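Local coordinates for bartonella effector protein (Bep) substrate of VirB T4SS (Bartonella sp. AR 15-3, PDB 4M16), which probably transfers AMP from ATP to tyrosine or threonine side chains of target proteins through its N-terminal Fic domain, the part present here, at residues 55-60 against 127-132; 138-143 against 202-207; 144-149 against 209-214; 165-170 against 176-181. All blocks are in the same frame, centred on the assembly; numbering follows the deposited sequence. Where two conformers were deposited one is given.

Contact 1 of 4, residues 55-60 against 127-132; sequences ETFDSS and KSNLQG
The carboxamide of Asn129 faces the backbone of Glu55 to Phe57, and more than half of the 133 Å² buried, both sides summed, lies on Asn129. Direct hydrogen bonding comes first: Phe57 N donates to Asn129 OD1 at 3.1 Å with an N-H...O angle of 155°. The donor stands 51° out of the carbonyl plane, so the N-H comes from above the amide and not along a lone pair. At the other end of the amide, Asn129 ND2 lies 3.3 Å from Glu55 O.

Water supplies the second kind of link. Water 1 accepts from Asn129 ND2 at 3.1 Å and is hydrogen-bonded to Thr56 OG1 at 2.7 Å. With both ends of the amide engaged, its rotation about chi2 is restrained.

Van der Waals packing is the third. Asn129 OD1 lies in plane at the edge of the Phe57 ring, 3.9 Å from Phe57 CD1, and 3.6 Å from Phe57 CB; the amide and ring planes stand 67° apart. The Phe57 ring packs on Lys169 and Leu170 of helix 159-174, and Leu130 packs on helix 135-152.

Asn129 belongs to the Schellman motif that ends helix 110-126, its N bonded to Leu124 O, with Ser128 as the positive-phi C-prime residue; Asp58, next to Phe57, is the N-cap of helix 59-70. The arrangement thus joins a helix C-terminus to a helix N-terminus in the Fic fold.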
# COMPACT_ATOMS: atom_id res chain seq x y z
N GLU A 55 -17.68 -4.16 -6.04
CA GLU A 55 -18.41 -3.05 -6.64
C GLU A 55 -17.79 -1.70 -6.33
O GLU A 55 -17.81 -0.79 -7.13
CB GLU A 55 -19.84 -3.04 -6.14
CG GLU A 55 -20.69 -1.93 -6.75
CD GLU A 55 -22.09 -1.88 -6.18
OE1 GLU A 55 -22.39 -2.65 -5.24
OE2 GLU A 55 -22.90 -1.05 -6.68
N THR A 56 -17.23 -1.57 -5.14
CA THR A 56 -16.73 -0.28 -4.68
C THR A 56 -15.31 -0.44 -4.24
O THR A 56 -15.01 -1.30 -3.39
CB THR A 56 -17.58 0.23 -3.52
OG1 THR A 56 -18.91 0.30 -3.99
CG2 THR A 56 -17.13 1.63 -3.00
N PHE A 57 -14.45 0.36 -4.85
CA PHE A 57 -13.11 0.49 -4.39
C PHE A 57 -13.09 1.59 -3.29
O PHE A 57 -13.33 2.78 -3.55
CB PHE A 57 -12.18 0.75 -5.58
CG PHE A 57 -12.04 -0.44 -6.46
CD1 PHE A 57 -13.00 -0.71 -7.41
CD2 PHE A 57 -10.99 -1.35 -6.30
CE1 PHE A 57 -12.91 -1.83 -8.22
CE2 PHE A 57 -10.90 -2.48 -7.12
CZ PHE A 57 -11.86 -2.72 -8.08
N ASP A 58 -12.84 1.16 -2.06
CA ASP A 58 -12.72 2.07 -0.94
C ASP A 58 -11.72 1.49 0.10
O ASP A 58 -11.14 0.40 -0.07
CB ASP A 58 -14.12 2.36 -0.32
CG ASP A 58 -14.82 1.12 0.13
OD1 ASP A 58 -14.19 0.02 0.11
OD2 ASP A 58 -16.00 1.23 0.55
N SER A 59 -11.50 2.25 1.15
CA SER A 59 -10.69 1.83 2.29
C SER A 59 -11.21 0.52 2.92
O SER A 59 -10.45 -0.26 3.50
CB SER A 59 -10.60 2.99 3.32
OG SER A 59 -11.89 3.39 3.79
N SER A 60 -12.51 0.25 2.83
CA SER A 60 -12.97 -1.01 3.37
C SER A 60 -12.40 -2.16 2.55
O SER A 60 -11.98 -3.15 3.11
CB SER A 60 -14.48 -1.09 3.41
OG SER A 60 -14.87 -0.18 4.40
N LYS A 127 -15.83 9.87 -8.68
CA LYS A 127 -15.39 9.52 -10.04
C LYS A 127 -15.75 8.11 -10.46
O LYS A 127 -15.15 7.58 -11.40
CB LYS A 127 -13.86 9.72 -10.14
CG LYS A 127 -13.41 11.17 -9.92
CD LYS A 127 -11.89 11.30 -9.83
CE LYS A 127 -11.46 12.76 -9.62
NZ LYS A 127 -11.85 13.61 -10.77
N SER A 128 -16.70 7.49 -9.76
CA SER A 128 -17.15 6.14 -10.03
C SER A 128 -16.04 5.13 -10.25
O SER A 128 -16.04 4.40 -11.25
CB SER A 128 -18.06 6.15 -11.23
OG SER A 128 -19.30 6.67 -10.86
N ASN A 129 -15.09 5.10 -9.30
CA ASN A 129 -13.98 4.17 -9.33
C ASN A 129 -13.10 4.35 -10.61
O ASN A 129 -12.49 3.41 -11.04
CB ASN A 129 -14.49 2.70 -9.18
CG ASN A 129 -15.40 2.52 -7.96
OD1 ASN A 129 -14.98 2.65 -6.83
ND2 ASN A 129 -16.64 2.16 -8.20
N LEU A 130 -13.08 5.56 -11.19
CA LEU A 130 -12.24 5.87 -12.38
C LEU A 130 -12.67 5.11 -13.66
O LEU A 130 -11.88 4.90 -14.62
CB LEU A 130 -10.74 5.66 -12.11
CG LEU A 130 -10.11 6.25 -10.85
CD1 LEU A 130 -8.59 6.14 -10.97
CD2 LEU A 130 -10.53 7.71 -10.69
N GLN A 131 -13.93 4.76 -13.67
CA GLN A 131 -14.59 4.10 -14.81
C GLN A 131 -14.89 5.09 -15.89
O GLN A 131 -15.06 6.30 -15.61
CB GLN A 131 -15.92 3.53 -14.34
CG GLN A 131 -15.77 2.32 -13.48
CD GLN A 131 -16.04 1.08 -14.26
OE1 GLN A 131 -15.84 1.02 -15.51
NE2 GLN A 131 -16.56 0.10 -13.57
N GLY A 132 -14.97 4.60 -17.12
CA GLY A 132 -15.32 5.49 -18.24
C GLY A 132 -14.28 6.52 -18.67
O GLY A 132 -14.66 7.56 -19.19
O HOH W 1 -18.88 2.05 -6.05

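Contact 2 of 4, residues 138-143 against 202-207; sequences FIEETV and EAHQAM
His204 reaches across from helix 200-214 to touch Glu140 and Val143 of helix 135-152. From CB, the ring atom CG lies opposite the backbone N (chi1 -174°), which turns the ring toward helix 135-152. ND1 comes next, 3.7 Å from Val143 CG1. His204 CE1 lies between two partners: Val143 CG1 at 3.6 Å, approaching obliquely, and Glu140 OE1 at 3.5 Å. His204 NE2, the tip, donates to Glu140 OE1 at 3.0 Å, but with a bent N-H...O angle of 137°. The oxygen is somewhat tilted from the ring plane and is itself met from above the carboxylate plane, so the bond is far from ideal. Glu140 was modelled in two conformers, so this bond, and the salt bridge of its OE2 to Lys144, one turn on, are doubtful.

Deeper in the interface, Val143 CG1 packs on Met207 CG at 3.8 Å, and Met207 continues onto helix 185-197.

The axes approach to 10.4 Å at 113° between their directions: a steep helix-helix crossing in an all-helical packing, with an apolar contact inside and a His-carboxylate pair at its margin.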
# COMPACT_ATOMS: atom_id res chain seq x y z
N PHE A 138 -7.18 8.18 -16.94
CA PHE A 138 -7.01 7.13 -15.97
C PHE A 138 -5.60 7.20 -15.36
O PHE A 138 -5.44 7.10 -14.14
CB PHE A 138 -7.34 5.72 -16.52
CG PHE A 138 -7.14 4.64 -15.52
CD1 PHE A 138 -8.13 4.37 -14.56
CD2 PHE A 138 -5.98 3.89 -15.48
CE1 PHE A 138 -7.95 3.37 -13.60
CE2 PHE A 138 -5.78 2.91 -14.50
CZ PHE A 138 -6.77 2.63 -13.58
N ILE A 139 -4.56 7.39 -16.16
CA ILE A 139 -3.23 7.54 -15.58
C ILE A 139 -3.13 8.78 -14.67
O ILE A 139 -2.61 8.73 -13.58
CB ILE A 139 -2.16 7.48 -16.67
CG1 ILE A 139 -2.01 6.02 -17.10
CG2 ILE A 139 -0.82 7.94 -16.13
CD1 ILE A 139 -1.26 5.86 -18.38
N GLU A 140 -3.63 9.91 -15.13
CA GLU A 140 -3.54 11.15 -14.35
C GLU A 140 -4.20 10.94 -12.99
O GLU A 140 -3.65 11.31 -11.98
CB GLU A 140 -4.20 12.31 -15.10
CG GLU A 140 -4.48 13.57 -14.29
CD GLU A 140 -3.26 14.41 -13.99
OE1 GLU A 140 -2.16 14.14 -14.53
OE2 GLU A 140 -3.40 15.38 -13.25
N GLU A 141 -5.41 10.34 -12.98
CA GLU A 141 -6.15 10.25 -11.73
C GLU A 141 -5.57 9.17 -10.82
O GLU A 141 -5.55 9.36 -9.59
CB GLU A 141 -7.64 9.97 -11.99
CG GLU A 141 -8.37 11.13 -12.67
CD GLU A 141 -8.11 12.46 -11.98
OE1 GLU A 141 -8.35 12.55 -10.76
OE2 GLU A 141 -7.64 13.42 -12.67
N THR A 142 -5.08 8.08 -11.40
CA THR A 142 -4.43 7.06 -10.58
C THR A 142 -3.11 7.53 -9.99
O THR A 142 -2.81 7.21 -8.84
CB THR A 142 -4.21 5.67 -11.25
OG1 THR A 142 -3.53 5.79 -12.50
CG2 THR A 142 -5.56 4.91 -11.39
N VAL A 143 -2.33 8.28 -10.73
CA VAL A 143 -1.09 8.85 -10.17
C VAL A 143 -1.36 9.66 -8.91
O VAL A 143 -0.71 9.43 -7.85
CB VAL A 143 -0.37 9.74 -11.20
CG1 VAL A 143 0.69 10.60 -10.51
CG2 VAL A 143 0.24 8.91 -12.31
N GLU A 202 7.45 18.27 -10.18
CA GLU A 202 8.52 17.26 -10.15
C GLU A 202 8.06 16.00 -9.39
O GLU A 202 8.38 14.86 -9.77
CB GLU A 202 9.78 17.87 -9.53
CG GLU A 202 10.48 18.95 -10.37
CD GLU A 202 9.74 20.28 -10.49
OE1 GLU A 202 8.90 20.63 -9.62
OE2 GLU A 202 9.99 20.99 -11.49
N ALA A 203 7.34 16.18 -8.31
CA ALA A 203 6.77 15.05 -7.54
C ALA A 203 5.72 14.25 -8.34
O ALA A 203 5.69 13.00 -8.33
CB ALA A 203 6.19 15.56 -6.23
N HIS A 204 4.82 14.95 -9.02
CA HIS A 204 3.80 14.29 -9.90
C HIS A 204 4.50 13.47 -11.04
O HIS A 204 4.13 12.30 -11.37
CB HIS A 204 2.83 15.36 -10.42
CG HIS A 204 1.69 14.82 -11.20
ND1 HIS A 204 0.55 14.29 -10.60
CD2 HIS A 204 1.51 14.71 -12.54
CE1 HIS A 204 -0.28 13.91 -11.55
NE2 HIS A 204 0.27 14.16 -12.73
N GLN A 205 5.52 14.07 -11.66
CA GLN A 205 6.24 13.39 -12.75
C GLN A 205 6.98 12.13 -12.33
O GLN A 205 7.13 11.16 -13.13
CB GLN A 205 7.21 14.36 -13.45
CG GLN A 205 7.85 13.76 -14.67
CD GLN A 205 6.82 13.34 -15.70
OE1 GLN A 205 6.01 14.17 -16.15
NE2 GLN A 205 6.83 12.06 -16.08
N ALA A 206 7.50 12.12 -11.10
CA ALA A 206 8.12 10.89 -10.60
C ALA A 206 7.13 9.69 -10.70
O ALA A 206 7.41 8.61 -11.22
CB ALA A 206 8.56 11.07 -9.14
N MET A 207 5.94 9.91 -10.20
CA MET A 207 4.98 8.82 -10.18
C MET A 207 4.34 8.57 -11.56
O MET A 207 4.03 7.42 -11.91
CB MET A 207 3.94 9.20 -9.13
CG MET A 207 2.92 8.12 -8.78
SD MET A 207 3.68 6.66 -8.13
CE MET A 207 4.17 7.18 -6.48

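Contact 3 of 4, residues 144-149 against 209-214; sequences KLFSFL and SLFEDI
The Phe211 ring points its CZ-CE1 edge at one face of the Phe146 ring. Centroids 5.2 Å apart and planes at 63° identify an edge-to-face pair, tilted from a perpendicular T. The contact is not centred on the Phe146 ring: Phe211 CZ comes nearest to Phe146 CG, at 3.5 Å, and is 3.6 Å from Phe146 CB, while Phe211 CE1 lies over the same face near Phe146 CD1, at 3.8 Å. The aromatic edge therefore meets the root of the phenylalanine, where ring and methylene join. From the Phe211 side, Phe146 CG and CD2 are at the rim, near the ring plane.

Phe146 holds its ring anti to the backbone N (chi1 -172°), which carries it off helix 135-152 toward helix 200-214. In Fic domains the helix corresponding to 135-152 leads into the signature loop, which a further helix, here 159-174, follows. The pair lies on the flank of that two-helix unit, where the C-terminal helix 200-214 is laid against it. Phe167 and Phe180 extend the aromatic cluster, the former edge-to-face with Phe146.

Both residues are buried, and nearly all of the 106 Å² covered, both sides summed, lies on Phe146 and Phe211. Their CA atoms are 9.7 Å apart, so the backbones stay well separated and the two side chains bridge the gap. Phe211 also packs on Leu178 of the loop after helix 159-174.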
# COMPACT_ATOMS: atom_id res chain seq x y z
N LYS A 144 -2.37 10.54 -8.98
CA LYS A 144 -2.72 11.36 -7.81
C LYS A 144 -3.24 10.53 -6.60
O LYS A 144 -2.80 10.72 -5.45
CB LYS A 144 -3.74 12.45 -8.19
CG LYS A 144 -3.13 13.52 -9.07
CD LYS A 144 -4.09 14.64 -9.47
CE LYS A 144 -5.14 14.12 -10.41
NZ LYS A 144 -5.65 15.17 -11.36
N LEU A 145 -4.18 9.62 -6.89
CA LEU A 145 -4.75 8.75 -5.88
C LEU A 145 -3.75 7.79 -5.26
O LEU A 145 -3.73 7.58 -4.03
CB LEU A 145 -5.97 7.99 -6.45
CG LEU A 145 -7.31 8.71 -6.37
CD1 LEU A 145 -8.29 7.91 -7.23
CD2 LEU A 145 -7.85 8.85 -4.93
N PHE A 146 -2.90 7.21 -6.12
CA PHE A 146 -1.81 6.36 -5.64
C PHE A 146 -0.75 7.08 -4.77
O PHE A 146 -0.45 6.60 -3.65
CB PHE A 146 -1.15 5.60 -6.80
CG PHE A 146 -0.15 4.57 -6.33
CD1 PHE A 146 1.15 4.95 -6.08
CD2 PHE A 146 -0.50 3.26 -6.18
CE1 PHE A 146 2.06 4.04 -5.63
CE2 PHE A 146 0.42 2.32 -5.71
CZ PHE A 146 1.71 2.70 -5.48
N SER A 147 -0.33 8.27 -5.17
CA SER A 147 0.54 9.09 -4.31
C SER A 147 -0.14 9.41 -2.98
O SER A 147 0.51 9.43 -1.93
CB SER A 147 0.92 10.40 -4.96
OG SER A 147 1.63 10.17 -6.15
N PHE A 148 -1.43 9.68 -3.01
CA PHE A 148 -2.14 10.06 -1.81
C PHE A 148 -2.17 8.84 -0.85
O PHE A 148 -1.77 8.94 0.29
CB PHE A 148 -3.55 10.58 -2.14
CG PHE A 148 -4.39 11.00 -0.92
CD1 PHE A 148 -3.81 11.55 0.22
CD2 PHE A 148 -5.80 10.91 -0.97
CE1 PHE A 148 -4.61 11.97 1.30
CE2 PHE A 148 -6.58 11.30 0.11
CZ PHE A 148 -5.97 11.84 1.24
N LEU A 149 -2.58 7.67 -1.35
CA LEU A 149 -2.62 6.51 -0.51
C LEU A 149 -1.22 6.12 -0.00
O LEU A 149 -1.09 5.76 1.16
CB LEU A 149 -3.33 5.33 -1.22
CG LEU A 149 -3.42 4.05 -0.35
CD1 LEU A 149 -4.24 4.32 0.88
CD2 LEU A 149 -3.95 2.87 -1.15
N SER A 209 5.79 8.63 -14.53
CA SER A 209 6.70 7.76 -15.33
C SER A 209 6.49 6.32 -14.95
O SER A 209 6.39 5.46 -15.83
CB SER A 209 8.19 8.06 -15.11
OG SER A 209 8.37 9.43 -14.92
N LEU A 210 6.37 6.08 -13.65
CA LEU A 210 6.09 4.69 -13.18
C LEU A 210 4.79 4.19 -13.75
O LEU A 210 4.72 3.08 -14.25
CB LEU A 210 6.06 4.60 -11.67
CG LEU A 210 5.65 3.21 -11.11
CD1 LEU A 210 6.75 2.19 -11.39
CD2 LEU A 210 5.33 3.22 -9.62
N PHE A 211 3.74 5.00 -13.65
CA PHE A 211 2.43 4.59 -14.14
C PHE A 211 2.39 4.34 -15.66
O PHE A 211 1.71 3.41 -16.13
CB PHE A 211 1.31 5.51 -13.61
CG PHE A 211 0.81 5.05 -12.27
CD1 PHE A 211 1.56 5.22 -11.13
CD2 PHE A 211 -0.34 4.30 -12.17
CE1 PHE A 211 1.15 4.71 -9.91
CE2 PHE A 211 -0.76 3.80 -10.96
CZ PHE A 211 -0.04 4.02 -9.81
N GLU A 212 3.12 5.14 -16.40
CA GLU A 212 3.21 4.92 -17.85
C GLU A 212 3.89 3.54 -18.16
O GLU A 212 3.42 2.78 -18.99
CB GLU A 212 3.92 6.09 -18.51
CG GLU A 212 2.98 7.30 -18.54
CD GLU A 212 3.59 8.59 -19.05
OE1 GLU A 212 4.82 8.62 -19.28
OE2 GLU A 212 2.83 9.60 -19.20
N ASP A 213 4.93 3.23 -17.43
CA ASP A 213 5.69 2.01 -17.61
C ASP A 213 4.90 0.72 -17.28
O ASP A 213 5.17 -0.33 -17.89
CB ASP A 213 6.90 2.05 -16.67
CG ASP A 213 8.01 2.98 -17.17
OD1 ASP A 213 7.92 3.44 -18.30
OD2 ASP A 213 8.99 3.25 -16.41
N ILE A 214 3.98 0.80 -16.31
CA ILE A 214 3.31 -0.41 -15.83
C ILE A 214 1.91 -0.59 -16.43
O ILE A 214 1.18 -1.54 -16.06
CB ILE A 214 3.25 -0.49 -14.27
CG1 ILE A 214 2.31 0.57 -13.70
CG2 ILE A 214 4.66 -0.46 -13.67
CD1 ILE A 214 2.11 0.50 -12.21

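Contact 4 of 4, residues 165-170 against 176-181; sequences IFFEKL and HKLDFS. With EDO (1,2-ethanediol), chain B.
Glu168 OE2 is gripped by two donors. Phe180 N reaches it at 2.9 Å, with an N-H...O angle of 157° and nearly along the carboxylate's C-O direction. O2 of a bound ethanediol, probably from the crystallisation liquor, donates to the same oxygen at 3.0 Å. The diol's O1 donates to Glu168 OE1 at 3.1 Å, so the small molecule straddles the carboxylate and, in this crystal, probably helps hold it in place.

An extended chain beyond CG (chi2 177°) delivers the carboxylate to the backbone of 176-181. On the way, Glu168 CG passes the edge of the Phe180 ring, in its plane, and the carboxylate is turned 43° from that ring. Glu168 OE2 also lies 3.8 Å from Asp179 OD1; the pair might raise the proton affinity of one acid, though both oxygens have donors. Those of Asp179 OD1 are Ser181 OG at 2.7 Å and Ser181 N at 3.0 Å, both on one face of the carboxylate, the backbone bond forming an Asx turn at the start of the 3-10 segment.

Between the backbones, water 2 donates to Glu168 O at 2.8 Å and accepts from Leu178 N. Apolar contacts line the inner side, where Phe167 CB meets Leu178 CD1 and Phe180 CE2.

The loop thus folds back along the helix it has just left, 159-174. Leu178 and Phe180 turn to helix 200-214, packing on Ile214, which also has a backbone hydrogen bond to Asp179, and Phe167 packs on helix 135-152.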
# COMPACT_ATOMS: atom_id res chain seq x y z
N ILE A 165 -1.91 -4.35 -5.23
CA ILE A 165 -3.01 -5.20 -5.69
C ILE A 165 -4.31 -4.39 -5.78
O ILE A 165 -5.11 -4.60 -6.68
CB ILE A 165 -3.16 -6.50 -4.82
CG1 ILE A 165 -4.26 -7.40 -5.36
CG2 ILE A 165 -3.39 -6.21 -3.35
CD1 ILE A 165 -3.92 -7.96 -6.73
N PHE A 166 -4.53 -3.48 -4.86
CA PHE A 166 -5.72 -2.61 -4.88
C PHE A 166 -5.78 -1.87 -6.21
O PHE A 166 -6.82 -1.87 -6.87
CB PHE A 166 -5.71 -1.61 -3.73
CG PHE A 166 -6.90 -0.68 -3.68
CD1 PHE A 166 -6.93 0.46 -4.45
CD2 PHE A 166 -7.95 -0.90 -2.78
CE1 PHE A 166 -7.99 1.34 -4.38
CE2 PHE A 166 -9.01 -0.01 -2.69
CZ PHE A 166 -9.04 1.11 -3.50
N PHE A 167 -4.65 -1.28 -6.63
CA PHE A 167 -4.65 -0.52 -7.85
C PHE A 167 -4.69 -1.39 -9.12
O PHE A 167 -5.22 -0.98 -10.13
CB PHE A 167 -3.49 0.49 -7.88
CG PHE A 167 -3.88 1.79 -7.25
CD1 PHE A 167 -3.85 1.94 -5.88
CD2 PHE A 167 -4.35 2.82 -8.02
CE1 PHE A 167 -4.27 3.11 -5.28
CE2 PHE A 167 -4.74 4.03 -7.43
CZ PHE A 167 -4.74 4.16 -6.06
N GLU A 168 -4.18 -2.60 -9.04
CA GLU A 168 -4.26 -3.53 -10.17
C GLU A 168 -5.74 -3.95 -10.38
O GLU A 168 -6.22 -4.01 -11.52
CB GLU A 168 -3.31 -4.72 -9.95
CG GLU A 168 -1.83 -4.31 -9.98
CD GLU A 168 -0.84 -5.46 -9.70
OE1 GLU A 168 -1.20 -6.39 -8.96
OE2 GLU A 168 0.31 -5.41 -10.17
N LYS A 169 -6.44 -4.24 -9.28
CA LYS A 169 -7.87 -4.57 -9.31
C LYS A 169 -8.72 -3.35 -9.79
O LYS A 169 -9.66 -3.49 -10.60
CB LYS A 169 -8.34 -5.09 -7.94
CG LYS A 169 -7.72 -6.46 -7.57
CD LYS A 169 -8.48 -7.61 -8.23
CE LYS A 169 -8.74 -8.74 -7.24
NZ LYS A 169 -9.84 -9.75 -7.54
N LEU A 170 -8.37 -2.17 -9.29
CA LEU A 170 -9.04 -0.95 -9.75
C LEU A 170 -8.89 -0.74 -11.25
O LEU A 170 -9.86 -0.36 -11.91
CB LEU A 170 -8.48 0.26 -8.99
CG LEU A 170 -9.04 1.64 -9.29
CD1 LEU A 170 -10.44 1.72 -8.77
CD2 LEU A 170 -8.22 2.78 -8.68
N HIS A 176 -8.70 -0.79 -17.87
CA HIS A 176 -7.30 -0.57 -18.19
C HIS A 176 -6.48 -1.71 -17.55
O HIS A 176 -7.01 -2.76 -17.17
CB HIS A 176 -6.88 0.80 -17.69
CG HIS A 176 -7.72 1.91 -18.21
ND1 HIS A 176 -7.55 2.43 -19.46
CD2 HIS A 176 -8.80 2.55 -17.68
CE1 HIS A 176 -8.45 3.37 -19.69
NE2 HIS A 176 -9.24 3.46 -18.63
N LYS A 177 -5.17 -1.53 -17.44
CA LYS A 177 -4.35 -2.53 -16.80
C LYS A 177 -3.17 -1.87 -16.14
O LYS A 177 -2.55 -0.96 -16.73
CB LYS A 177 -3.86 -3.57 -17.80
CG LYS A 177 -3.32 -4.83 -17.14
CD LYS A 177 -2.74 -5.77 -18.17
CE LYS A 177 -1.87 -6.84 -17.51
NZ LYS A 177 -2.63 -7.73 -16.57
N LEU A 178 -2.92 -2.30 -14.91
CA LEU A 178 -1.69 -1.95 -14.22
C LEU A 178 -1.02 -3.26 -13.78
O LEU A 178 -1.71 -4.17 -13.33
CB LEU A 178 -1.98 -1.10 -12.99
CG LEU A 178 -2.58 0.28 -13.16
CD1 LEU A 178 -2.94 0.90 -11.83
CD2 LEU A 178 -1.69 1.19 -13.97
N ASP A 179 0.29 -3.32 -13.91
CA ASP A 179 1.05 -4.47 -13.46
C ASP A 179 2.37 -4.05 -12.84
O ASP A 179 3.37 -3.87 -13.51
CB ASP A 179 1.28 -5.41 -14.60
CG ASP A 179 2.02 -6.65 -14.20
OD1 ASP A 179 2.39 -6.85 -13.01
OD2 ASP A 179 2.24 -7.44 -15.12
N PHE A 180 2.38 -3.98 -11.52
CA PHE A 180 3.55 -3.52 -10.81
C PHE A 180 4.77 -4.45 -10.98
O PHE A 180 5.89 -3.96 -10.89
CB PHE A 180 3.23 -3.28 -9.34
CG PHE A 180 2.36 -2.05 -9.10
CD1 PHE A 180 2.96 -0.81 -8.97
CD2 PHE A 180 0.99 -2.12 -9.12
CE1 PHE A 180 2.21 0.35 -8.79
CE2 PHE A 180 0.23 -0.97 -8.95
CZ PHE A 180 0.85 0.28 -8.78
N SER A 181 4.54 -5.73 -11.30
CA SER A 181 5.64 -6.70 -11.51
C SER A 181 6.49 -6.45 -12.77
O SER A 181 7.52 -7.09 -12.95
CB SER A 181 5.09 -8.13 -11.55
OG SER A 181 4.54 -8.43 -12.82
C1 EDO B . 1.41 -8.13 -6.86
O1 EDO B . 0.63 -6.96 -6.58
C2 EDO B . 2.68 -7.79 -7.66
O2 EDO B . 2.45 -6.92 -8.77
O HOH W 2 -4.81 -4.38 -13.90

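Overall arrangement
Contacts 2 and 3 are consecutive stages of one interface, centres about 5 Å apart, both between helices 135-152 and 200-214. Contact 4 has its centre about 10 Å from that of contact 3, which it touches, and is nested along the chain inside the loops that contacts 2 and 3 close. Contact 1 comes first in the chain, closing before the others open, with its centre about 18 Å from that of contact 2. Phe57 and Leu130 connect it to helices 159-174 and 135-152. All four contacts involve, or pack on, helices 135-152 and 159-174, which in Fic domains flank the signature loop.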